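Local atomic coordinates of putative peptide ABC-transport system periplasmic peptide-binding protein (Campylobacter jejuni, PDB entry 4OEV), a protein that binds nickel outside the cytoplasm for an ABC-type importer and belongs to a solute-binding family generally assigned to peptide transport. Residues D391-D403 / W411-L425. Numbering follows the deposited sequence.
Sequences DFHTFRVFESSQD and WNFGHYHDKKVDIAL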
loop_
_atom_site.group_PDB
_atom_site.type_symbol
_atom_site.label_atom_id
_atom_site.label_comp_id
_atom_site.label_asym_id
_atom_site.label_seq_id
_atom_site.Cartn_x
_atom_site.Cartn_y
_atom_site.Cartn_z
ATOM N N ASP A 391 -11.545 -2.501 1.863
ATOM C CA ASP A 391 -11.626 -1.176 2.468
ATOM C C ASP A 391 -10.281 -0.479 2.541
ATOM O O ASP A 391 -10.216 0.745 2.414
ATOM C CB ASP A 391 -12.222 -1.290 3.908
ATOM C CG ASP A 391 -12.452 0.099 4.588
ATOM O OD1 ASP A 391 -13.150 0.959 4.013
ATOM O OD2 ASP A 391 -11.938 0.333 5.706
ATOM N N PHE A 392 -9.190 -1.239 2.754
ATOM C CA PHE A 392 -7.931 -0.598 3.220
ATOM C C PHE A 392 -7.225 0.348 2.229
ATOM O O PHE A 392 -6.649 1.402 2.633
ATOM C CB PHE A 392 -6.948 -1.697 3.669
ATOM C CG PHE A 392 -7.354 -2.367 4.947
ATOM C CD1 PHE A 392 -8.188 -1.729 5.826
ATOM C CD2 PHE A 392 -6.957 -3.676 5.224
ATOM C CE1 PHE A 392 -8.600 -2.368 7.031
ATOM C CE2 PHE A 392 -7.364 -4.304 6.408
ATOM C CZ PHE A 392 -8.190 -3.648 7.306
ATOM N N HIS A 393 -7.222 0.024 0.937
ATOM C CA HIS A 393 -6.676 1.044 0.030
ATOM C C HIS A 393 -7.799 1.684 -0.802
ATOM O O HIS A 393 -7.592 2.168 -1.899
ATOM C CB HIS A 393 -5.573 0.450 -0.860
ATOM C CG HIS A 393 -4.291 0.224 -0.115
ATOM N ND1 HIS A 393 -3.050 0.277 -0.711
ATOM C CD2 HIS A 393 -4.063 0.006 1.206
ATOM C CE1 HIS A 393 -2.116 0.040 0.195
ATOM N NE2 HIS A 393 -2.701 -0.092 1.377
ATOM N N THR A 394 -9.005 1.736 -0.267
ATOM C CA THR A 394 -9.998 2.472 -1.022
ATOM C C THR A 394 -10.524 3.612 -0.222
ATOM O O THR A 394 -10.660 4.724 -0.764
ATOM C CB THR A 394 -11.214 1.592 -1.522
ATOM O OG1 THR A 394 -11.819 0.938 -0.409
ATOM C CG2 THR A 394 -10.799 0.541 -2.555
ATOM N N PHE A 395 -10.803 3.394 1.074
ATOM C CA PHE A 395 -11.356 4.486 1.843
ATOM C C PHE A 395 -10.395 5.709 1.951
ATOM O O PHE A 395 -10.782 6.871 1.623
ATOM C CB PHE A 395 -11.777 4.004 3.244
ATOM C CG PHE A 395 -12.701 4.985 3.980
ATOM C CD1 PHE A 395 -14.058 4.955 3.753
ATOM C CD2 PHE A 395 -12.181 5.943 4.863
ATOM C CE1 PHE A 395 -14.938 5.865 4.446
ATOM C CE2 PHE A 395 -13.033 6.876 5.538
ATOM C CZ PHE A 395 -14.401 6.832 5.320
ATOM N N ARG A 396 -9.151 5.493 2.342
ATOM C CA ARG A 396 -8.255 6.659 2.497
ATOM C C ARG A 396 -7.880 7.240 1.132
ATOM O O ARG A 396 -7.318 8.347 1.081
ATOM C CB ARG A 396 -6.950 6.285 3.220
ATOM C CG ARG A 396 -7.182 6.146 4.746
ATOM C CD ARG A 396 -6.009 5.442 5.453
ATOM N NE ARG A 396 -6.052 4.009 5.165
ATOM C CZ ARG A 396 -5.232 3.099 5.708
ATOM N NH1 ARG A 396 -5.383 1.823 5.400
ATOM N NH2 ARG A 396 -4.283 3.455 6.560
ATOM N N VAL A 397 -8.141 6.475 0.077
ATOM C CA VAL A 397 -7.653 6.920 -1.281
ATOM C C VAL A 397 -8.681 7.744 -2.084
ATOM O O VAL A 397 -8.299 8.719 -2.761
ATOM C CB VAL A 397 -7.205 5.695 -2.101
ATOM C CG1 VAL A 397 -6.861 6.056 -3.627
ATOM C CG2 VAL A 397 -6.002 5.062 -1.472
ATOM N N PHE A 398 -9.960 7.358 -2.011
ATOM C CA PHE A 398 -11.033 7.914 -2.872
ATOM C C PHE A 398 -12.072 8.710 -2.105
ATOM O O PHE A 398 -12.803 9.498 -2.688
ATOM C CB PHE A 398 -11.761 6.776 -3.606
ATOM C CG PHE A 398 -10.819 5.954 -4.507
ATOM C CD1 PHE A 398 -10.318 6.512 -5.669
ATOM C CD2 PHE A 398 -10.447 4.663 -4.160
ATOM C CE1 PHE A 398 -9.433 5.777 -6.487
ATOM C CE2 PHE A 398 -9.572 3.928 -4.956
ATOM C CZ PHE A 398 -9.073 4.486 -6.134
ATOM N N GLU A 399 -12.219 8.440 -0.808
ATOM C CA GLU A 399 -13.305 9.095 -0.124
ATOM C C GLU A 399 -13.043 10.566 0.147
ATOM O O GLU A 399 -11.887 11.001 0.441
ATOM C CB GLU A 399 -13.622 8.294 1.176
ATOM C CG GLU A 399 -15.101 8.180 1.535
ATOM C CD GLU A 399 -15.436 9.238 2.527
ATOM O OE1 GLU A 399 -16.623 9.372 2.888
ATOM O OE2 GLU A 399 -14.480 9.905 3.019
ATOM N N SER A 400 -14.121 11.376 0.068
ATOM C CA SER A 400 -13.966 12.836 0.146
ATOM C C SER A 400 -13.288 13.343 1.388
ATOM O O SER A 400 -12.504 14.283 1.310
ATOM C CB SER A 400 -15.343 13.548 0.124
ATOM O OG SER A 400 -15.791 13.652 -1.210
ATOM N N SER A 401 -13.607 12.775 2.575
ATOM C CA SER A 401 -13.014 13.292 3.799
ATOM C C SER A 401 -11.509 12.991 3.914
ATOM O O SER A 401 -10.827 13.442 4.856
ATOM C CB SER A 401 -13.734 12.749 5.061
ATOM O OG SER A 401 -13.549 11.334 5.194
ATOM N N GLN A 402 -11.004 12.221 2.973
ATOM C CA GLN A 402 -9.617 11.770 2.993
ATOM C C GLN A 402 -8.776 12.530 1.977
ATOM O O GLN A 402 -7.616 12.193 1.743
ATOM C CB GLN A 402 -9.617 10.262 2.711
ATOM C CG GLN A 402 -10.516 9.547 3.674
ATOM C CD GLN A 402 -9.974 9.581 5.069
ATOM O OE1 GLN A 402 -8.837 9.190 5.268
ATOM N NE2 GLN A 402 -10.791 10.044 6.075
ATOM N N ASP A 403 -9.379 13.569 1.386
ATOM C CA ASP A 403 -8.664 14.569 0.658
ATOM C C ASP A 403 -7.512 15.100 1.495
ATOM O O ASP A 403 -7.718 15.548 2.631
ATOM C CB ASP A 403 -9.643 15.707 0.264
ATOM C CG ASP A 403 -9.037 16.739 -0.694
ATOM O OD1 ASP A 403 -7.809 17.017 -0.663
ATOM O OD2 ASP A 403 -9.850 17.302 -1.474
ATOM N N TRP A 411 -5.233 9.843 1.995
ATOM C CA TRP A 411 -4.382 9.431 0.882
ATOM C C TRP A 411 -4.988 9.865 -0.462
ATOM O O TRP A 411 -4.512 9.471 -1.526
ATOM C CB TRP A 411 -4.200 7.919 0.872
ATOM C CG TRP A 411 -3.442 7.350 2.017
ATOM C CD1 TRP A 411 -2.771 8.024 2.999
ATOM C CD2 TRP A 411 -3.278 5.960 2.282
ATOM N NE1 TRP A 411 -2.226 7.108 3.907
ATOM C CE2 TRP A 411 -2.528 5.840 3.472
ATOM C CE3 TRP A 411 -3.731 4.796 1.643
ATOM C CZ2 TRP A 411 -2.192 4.590 4.022
ATOM C CZ3 TRP A 411 -3.397 3.554 2.203
ATOM C CH2 TRP A 411 -2.640 3.473 3.363
ATOM N N ASN A 412 -6.032 10.685 -0.389
ATOM C CA ASN A 412 -6.722 11.157 -1.568
ATOM C C ASN A 412 -5.970 12.364 -2.133
ATOM O O ASN A 412 -6.381 13.510 -1.952
ATOM C CB ASN A 412 -8.183 11.501 -1.186
ATOM C CG ASN A 412 -9.047 11.879 -2.369
ATOM O OD1 ASN A 412 -8.544 12.207 -3.481
ATOM N ND2 ASN A 412 -10.352 11.931 -2.131
ATOM N N PHE A 413 -4.872 12.105 -2.837
ATOM C CA PHE A 413 -3.968 13.129 -3.202
ATOM C C PHE A 413 -4.419 13.976 -4.404
ATOM O O PHE A 413 -3.869 15.066 -4.578
ATOM C CB PHE A 413 -2.578 12.536 -3.480
ATOM C CG PHE A 413 -1.922 11.899 -2.243
ATOM C CD1 PHE A 413 -2.279 12.305 -0.987
ATOM C CD2 PHE A 413 -0.886 11.002 -2.371
ATOM C CE1 PHE A 413 -1.671 11.729 0.162
ATOM C CE2 PHE A 413 -0.273 10.457 -1.225
ATOM C CZ PHE A 413 -0.663 10.824 0.006
ATOM N N GLY A 414 -5.370 13.453 -5.198
ATOM C CA GLY A 414 -5.917 14.154 -6.358
ATOM C C GLY A 414 -7.105 15.027 -6.009
ATOM O O GLY A 414 -7.612 15.746 -6.872
ATOM N N HIS A 415 -7.528 15.007 -4.743
ATOM C CA HIS A 415 -8.631 15.868 -4.295
ATOM C C HIS A 415 -9.898 15.489 -4.992
ATOM O O HIS A 415 -10.662 16.336 -5.481
ATOM C CB HIS A 415 -8.288 17.333 -4.523
ATOM C CG HIS A 415 -6.893 17.643 -4.076
ATOM N ND1 HIS A 415 -6.499 17.538 -2.750
ATOM C CD2 HIS A 415 -5.782 17.962 -4.782
ATOM C CE1 HIS A 415 -5.202 17.795 -2.667
ATOM N NE2 HIS A 415 -4.747 18.057 -3.892
ATOM N N TYR A 416 -10.106 14.195 -5.049
ATOM C CA TYR A 416 -11.280 13.626 -5.744
ATOM C C TYR A 416 -12.503 13.663 -4.843
ATOM O O TYR A 416 -12.408 13.181 -3.735
ATOM C CB TYR A 416 -10.975 12.198 -6.112
ATOM C CG TYR A 416 -12.095 11.432 -6.805
ATOM C CD1 TYR A 416 -12.523 11.787 -8.091
ATOM C CD2 TYR A 416 -12.657 10.325 -6.216
ATOM C CE1 TYR A 416 -13.529 11.055 -8.741
ATOM C CE2 TYR A 416 -13.634 9.581 -6.851
ATOM C CZ TYR A 416 -14.074 9.947 -8.121
ATOM O OH TYR A 416 -15.083 9.150 -8.723
ATOM N N HIS A 417 -13.626 14.231 -5.288
ATOM C CA HIS A 417 -14.866 14.268 -4.457
ATOM C C HIS A 417 -16.026 13.737 -5.270
ATOM O O HIS A 417 -16.475 14.399 -6.211
ATOM C CB HIS A 417 -15.158 15.695 -4.002
ATOM C CG HIS A 417 -14.139 16.249 -3.058
ATOM N ND1 HIS A 417 -14.453 16.662 -1.772
ATOM C CD2 HIS A 417 -12.811 16.458 -3.206
ATOM C CE1 HIS A 417 -13.357 17.100 -1.178
ATOM N NE2 HIS A 417 -12.343 16.978 -2.025
ATOM N N ASP A 418 -16.513 12.544 -4.960
ATOM C CA ASP A 418 -17.673 11.958 -5.674
ATOM C C ASP A 418 -18.676 11.418 -4.693
ATOM O O ASP A 418 -18.310 10.599 -3.822
ATOM C CB ASP A 418 -17.250 10.829 -6.595
ATOM C CG ASP A 418 -18.382 10.296 -7.431
ATOM O OD1 ASP A 418 -19.085 9.331 -7.029
ATOM O OD2 ASP A 418 -18.597 10.864 -8.532
ATOM N N LYS A 419 -19.925 11.879 -4.789
ATOM C CA LYS A 419 -20.925 11.449 -3.829
ATOM C C LYS A 419 -21.243 9.949 -3.904
ATOM O O LYS A 419 -21.406 9.300 -2.848
ATOM C CB LYS A 419 -22.240 12.224 -3.996
ATOM C CG LYS A 419 -22.242 13.628 -3.476
ATOM C CD LYS A 419 -23.703 14.150 -3.571
ATOM C CE LYS A 419 -23.781 15.681 -3.354
ATOM N NZ LYS A 419 -25.158 16.105 -3.794
ATOM N N LYS A 420 -21.369 9.395 -5.110
ATOM C CA LYS A 420 -21.712 7.976 -5.214
ATOM C C LYS A 420 -20.540 7.116 -4.682
ATOM O O LYS A 420 -20.768 6.082 -4.065
ATOM C CB LYS A 420 -22.087 7.567 -6.642
ATOM C CG LYS A 420 -23.486 8.050 -7.096
ATOM C CD LYS A 420 -23.752 7.673 -8.552
ATOM C CE LYS A 420 -22.981 8.586 -9.515
ATOM N NZ LYS A 420 -22.963 8.121 -10.962
ATOM N N VAL A 421 -19.302 7.552 -4.926
ATOM C CA VAL A 421 -18.184 6.827 -4.356
ATOM C C VAL A 421 -18.221 6.899 -2.827
ATOM O O VAL A 421 -18.110 5.848 -2.164
ATOM C CB VAL A 421 -16.863 7.329 -4.848
ATOM C CG1 VAL A 421 -15.760 6.756 -3.992
ATOM C CG2 VAL A 421 -16.694 6.960 -6.398
ATOM N N ASP A 422 -18.392 8.101 -2.267
ATOM C CA ASP A 422 -18.420 8.240 -0.799
ATOM C C ASP A 422 -19.442 7.320 -0.167
ATOM O O ASP A 422 -19.137 6.636 0.811
ATOM C CB ASP A 422 -18.710 9.672 -0.331
ATOM C CG ASP A 422 -17.572 10.626 -0.601
ATOM O OD1 ASP A 422 -16.426 10.157 -0.897
ATOM O OD2 ASP A 422 -17.808 11.868 -0.497
ATOM N N ILE A 423 -20.649 7.298 -0.733
ATOM C CA ILE A 423 -21.757 6.520 -0.198
ATOM C C ILE A 423 -21.516 4.998 -0.319
ATOM O O ILE A 423 -21.843 4.201 0.572
ATOM C CB ILE A 423 -23.051 6.901 -0.921
ATOM C CG1 ILE A 423 -23.423 8.342 -0.582
ATOM C CG2 ILE A 423 -24.166 5.961 -0.566
ATOM C CD1 ILE A 423 -24.507 8.921 -1.499
ATOM N N ALA A 424 -20.941 4.612 -1.438
ATOM C CA ALA A 424 -20.713 3.216 -1.718
ATOM C C ALA A 424 -19.700 2.655 -0.747
ATOM O O ALA A 424 -19.923 1.594 -0.176
ATOM C CB ALA A 424 -20.253 3.032 -3.166
ATOM N N LEU A 425 -18.588 3.352 -0.556
ATOM C CA LEU A 425 -17.547 2.856 0.346
ATOM C C LEU A 425 -17.977 2.854 1.803
ATOM O O LEU A 425 -17.517 2.025 2.621
ATOM C CB LEU A 425 -16.313 3.695 0.214
ATOM C CG LEU A 425 -15.593 3.547 -1.146
ATOM C CD1 LEU A 425 -14.397 4.432 -1.130
ATOM C CD2 LEU A 425 -15.143 2.090 -1.372
HETATM O O HOH W 1 -15.157 0.339 1.765
HETATM O O HOH W 2 -15.128 10.723 -3.141
#
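Arg396 lays its guanidinium almost flat on the indole of Trp411, the planes 19° apart and CZ 4.0 Å from the centroid of the six-membered ring of Trp411, an off-centre cation-pi stack. CD of Arg396 sits over that ring in a CH-pi contact, and the bend at chi3 (-75°) then sets the guanidinium over the same face. The indole edge is used too: CZ3 of Trp411 meets the face of His393 in a T-shaped pair, while CG2 of Val397 packs near CE3.

Beyond the ring, Asp403 divides its carboxylate between two histidines. OD1 of Asp403 takes a short, straight bond from ND1 of His415 (2.5 Å, 170°), and OD2 of Asp403 uses its anti lone pair for NE2 of His417, 2.6 Å away. Where helix 395-398 ends, Asp422 grips Ser400 twice, OD1 receiving the backbone N and OD2 the hydroxyl OG of Ser400, both at 2.8 Å. Between these groups the Asn412 amide links Glu399 O to the backbone of Tyr416.

In the second shell, Ser99 O holds Arg396 NH2, Asp25 and Gly385 fix the His393 ring, and Ser375 O takes His415 NE2. The contact thus joins helix 395-398 to the chain entering helix 419-429, where Leu425 CD2 packs on Thr394, in this solute-binding protein 5 family member; Trp411 lies about 7 Å from the bound oxalate.

His415, with an oxygen acceptor at each ring nitrogen, is probably the charged imidazolium, paired with an ionised Asp403.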